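PDB 4B6M: tubulin-specific chaperone, putative from Trypanosoma brucei, which probably binds alpha-tubulin and microtubule plus ends as tubulin-binding cofactor B, a chaperone whose CAP-Gly domain is the part described here. Local coordinates for residues Cys12-Gly17 with Gly67-Asp72. Residues are numbered along the deposited sequence; the frame is centred on the assembly and turned at random. Where two conformers were deposited one is given.
Sequences CLCRPG and GFLRPD. With FMT (formic acid), chain F.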
ATOM      1  N   CYS A  12       1.131   6.594   5.556  1.00  9.44           N
ATOM      2  CA  CYS A  12       0.121   5.789   6.238  1.00  9.99           C
ATOM      3  C   CYS A  12       0.664   4.750   7.199  1.00 10.34           C
ATOM      4  O   CYS A  12       1.825   4.326   7.089  1.00  9.42           O
ATOM      5  CB  CYS A  12      -0.816   5.151   5.191  1.00  9.92           C
ATOM      6  SG  CYS A  12       0.022   4.006   4.040  1.00 10.06           S
ATOM      7  N   LEU A  13      -0.186   4.347   8.140  1.00 10.44           N
ATOM      8  CA  LEU A  13       0.018   3.157   8.933  1.00 10.98           C
ATOM      9  C   LEU A  13      -1.104   2.227   8.556  1.00 11.00           C
ATOM     10  O   LEU A  13      -2.274   2.638   8.538  1.00 11.57           O
ATOM     11  CB  LEU A  13      -0.091   3.441  10.438  1.00 12.21           C
ATOM     12  CG  LEU A  13       1.044   4.175  11.149  1.00 12.47           C
ATOM     13  CD1 LEU A  13       0.645   4.415  12.612  1.00 13.11           C
ATOM     14  CD2 LEU A  13       2.358   3.423  11.079  1.00 13.08           C
ATOM     15  N   CYS A  14      -0.745   0.989   8.280  1.00 10.78           N
ATOM     16  CA  CYS A  14      -1.670  -0.001   7.742  1.00 11.50           C
ATOM     17  C   CYS A  14      -1.818  -1.206   8.640  1.00 11.74           C
ATOM     18  O   CYS A  14      -0.837  -1.763   9.125  1.00 11.26           O
ATOM     19  CB  CYS A  14      -1.161  -0.506   6.397  1.00 11.55           C
ATOM     20  SG  CYS A  14      -1.013   0.760   5.139  1.00 11.57           S
ATOM     21  N   ARG A  15      -3.061  -1.651   8.825  1.00 11.44           N
ATOM     22  CA  ARG A  15      -3.330  -2.922   9.476  1.00 12.73           C
ATOM     23  C   ARG A  15      -3.018  -4.105   8.563  1.00 14.21           C
ATOM     24  O   ARG A  15      -3.039  -3.914   7.336  1.00 15.82           O
ATOM     25  CB  ARG A  15      -4.820  -2.989   9.854  1.00 12.74           C
ATOM     26  CG  ARG A  15      -5.192  -2.040  10.966  1.00 13.69           C
ATOM     27  CD  ARG A  15      -6.530  -2.439  11.544  1.00 14.05           C
ATOM     28  NE  ARG A  15      -7.583  -2.100  10.605  1.00 13.50           N
ATOM     29  CZ  ARG A  15      -8.839  -2.539  10.691  1.00 13.89           C
ATOM     30  NH1 ARG A  15      -9.230  -3.321  11.694  1.00 13.28           N
ATOM     31  NH2 ARG A  15      -9.719  -2.154   9.777  1.00 13.87           N
ATOM     32  N   PRO A  16      -2.748  -5.297   9.144  1.00 15.59           N
ATOM     33  CA  PRO A  16      -2.593  -5.380  10.589  1.00 15.67           C
ATOM     34  C   PRO A  16      -1.201  -4.940  11.009  1.00 15.61           C
ATOM     35  O   PRO A  16      -0.281  -4.957  10.195  1.00 14.97           O
ATOM     36  CB  PRO A  16      -2.753  -6.869  10.882  1.00 17.07           C
ATOM     37  CG  PRO A  16      -2.231  -7.529   9.677  1.00 17.89           C
ATOM     38  CD  PRO A  16      -2.651  -6.641   8.527  1.00 16.08           C
ATOM     39  N   GLY A  17      -1.068  -4.535  12.263  1.00 15.60           N
ATOM     40  CA  GLY A  17       0.250  -4.371  12.880  1.00 15.57           C
ATOM     41  C   GLY A  17       1.024  -3.083  12.646  1.00 15.37           C
ATOM     42  O   GLY A  17       2.257  -3.076  12.788  1.00 17.30           O
ATOM     43  N   GLY A  67       1.854  -3.848  -0.934  1.00  8.31           N
ATOM     44  CA  GLY A  67       0.571  -4.432  -0.547  1.00  8.17           C
ATOM     45  C   GLY A  67      -0.572  -3.793  -1.281  1.00  7.94           C
ATOM     46  O   GLY A  67      -0.468  -2.647  -1.708  1.00  8.77           O
ATOM     47  N   PHE A  68      -1.658  -4.544  -1.460  1.00  7.89           N
ATOM     48  CA  PHE A  68      -2.923  -3.969  -1.893  1.00  7.76           C
ATOM     49  C   PHE A  68      -3.861  -4.171  -0.746  1.00  7.42           C
ATOM     50  O   PHE A  68      -4.080  -5.314  -0.317  1.00  7.50           O
ATOM     51  CB  PHE A  68      -3.499  -4.680  -3.119  1.00  8.41           C
ATOM     52  CG  PHE A  68      -2.712  -4.459  -4.364  1.00  9.03           C
ATOM     53  CD1 PHE A  68      -2.943  -3.351  -5.185  1.00  9.58           C
ATOM     54  CD2 PHE A  68      -1.714  -5.363  -4.714  1.00  9.20           C
ATOM     55  CE1 PHE A  68      -2.187  -3.153  -6.309  1.00  9.92           C
ATOM     56  CE2 PHE A  68      -0.942  -5.173  -5.858  1.00  9.27           C
ATOM     57  CZ  PHE A  68      -1.194  -4.066  -6.668  1.00  9.58           C
ATOM     58  N   LEU A  69      -4.372  -3.071  -0.231  1.00  7.11           N
ATOM     59  CA  LEU A  69      -5.208  -3.142   0.948  1.00  7.32           C
ATOM     60  C   LEU A  69      -6.523  -2.476   0.676  1.00  7.18           C
ATOM     61  O   LEU A  69      -6.615  -1.626  -0.183  1.00  6.79           O
ATOM     62  CB  LEU A  69      -4.560  -2.347   2.105  1.00  7.89           C
ATOM     63  CG  LEU A  69      -3.243  -2.774   2.771  1.00  8.45           C
ATOM     64  CD1 LEU A  69      -2.047  -2.866   1.830  1.00  8.99           C
ATOM     65  CD2 LEU A  69      -2.886  -1.794   3.872  1.00  9.45           C
ATOM     66  N   ARG A  70      -7.551  -2.848   1.424  1.00  7.43           N
ATOM     67  CA  ARG A  70      -8.789  -2.062   1.414  1.00  8.37           C
ATOM     68  C   ARG A  70      -8.568  -0.749   2.128  1.00  8.54           C
ATOM     69  O   ARG A  70      -7.754  -0.666   3.043  1.00  8.26           O
ATOM     70  CB  ARG A  70      -9.921  -2.832   2.089  1.00  8.98           C
ATOM     71  CG  ARG A  70     -10.322  -4.056   1.313  1.00  9.65           C
ATOM     72  CD  ARG A  70     -10.876  -3.713  -0.050  1.00 10.10           C
ATOM     73  NE  ARG A  70     -11.682  -4.826  -0.493  1.00 11.65           N
ATOM     74  CZ  ARG A  70     -12.257  -4.910  -1.673  1.00 12.09           C
ATOM     75  NH1 ARG A  70     -12.095  -3.947  -2.564  1.00 11.87           N
ATOM     76  NH2 ARG A  70     -12.988  -5.992  -1.948  1.00 12.91           N
ATOM     77  N   PRO A  71      -9.298   0.299   1.729  1.00  8.94           N
ATOM     78  CA  PRO A  71      -9.164   1.597   2.372  1.00  9.16           C
ATOM     79  C   PRO A  71      -9.345   1.559   3.887  1.00  9.55           C
ATOM     80  O   PRO A  71      -8.657   2.338   4.589  1.00  9.57           O
ATOM     81  CB  PRO A  71     -10.260   2.455   1.683  1.00  9.16           C
ATOM     82  CG  PRO A  71     -10.370   1.835   0.318  1.00  9.11           C
ATOM     83  CD  PRO A  71     -10.123   0.351   0.507  1.00  9.20           C
ATOM     84  N   ASP A  72     -10.190   0.649   4.401  1.00 10.02           N
ATOM     85  CA  ASP A  72     -10.404   0.620   5.842  0.50 10.51           C
ATOM     86  C   ASP A  72      -9.157   0.199   6.611  1.00 10.74           C
ATOM     87  O   ASP A  72      -9.050   0.490   7.806  1.00 11.48           O
ATOM     88  CB  ASP A  72     -11.610  -0.237   6.221  0.50 11.36           C
ATOM     89  CG  ASP A  72     -12.929   0.455   5.941  0.50 11.90           C
ATOM     90  OD1 ASP A  72     -13.039   1.689   6.116  0.50 13.13           O
ATOM     91  OD2 ASP A  72     -13.875  -0.246   5.554  0.50 12.48           O
TER
HETATM   92  C   FMT F1236      -5.998  -6.893   2.859  1.00 21.93           C
HETATM   93  O1  FMT F1236      -6.813  -6.048   2.442  1.00 23.52           O
HETATM   94  O2  FMT F1236      -5.587  -6.973   4.047  1.00 21.30           O
HETATM   95  O   HOH W   1      -6.958   0.706   9.786  1.00 12.90           O
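The guanidinium group of Arg15 meets Asp72 at its edge, near its own plane, where NH2 gives a weak hydrogen bond to the backbone Asp72 O at 3.4 Å with an N-H...O angle of 160°. This link joins two parts of the CAP-Gly domain whose strands, 11-14 and 66-69, are not neighbours in its antiparallel beta-sheet; 19-26 and 36-42 come between them, and the curl of the sheet lets side chains meet across its interior. A water closes the Arg15-Asp72 link into a small ring, accepting from Arg15 NE at 3.0 Å and donating to Asp72 O at 2.9 Å, so one carbonyl oxygen receives both a direct and a bridged donor from this side chain. The bend of the Arg15 chain at chi3 (-73°) turns its end toward that carbonyl, and the direct bond is made to the backbone of Asp72.

The CB of Leu69 is directed toward segment 12-17, and the backbone of Arg15 also pairs with Gln73, just beyond Asp72. Val74 touches both Cys14 and Leu69, while Val40 and Phe42 also pack on Cys14. The apolar contact is made by one methyl branch: Leu69 CD2 sits tightly against Cys14 CB at 3.3 Å and beside Cys14 SG at 3.4 Å.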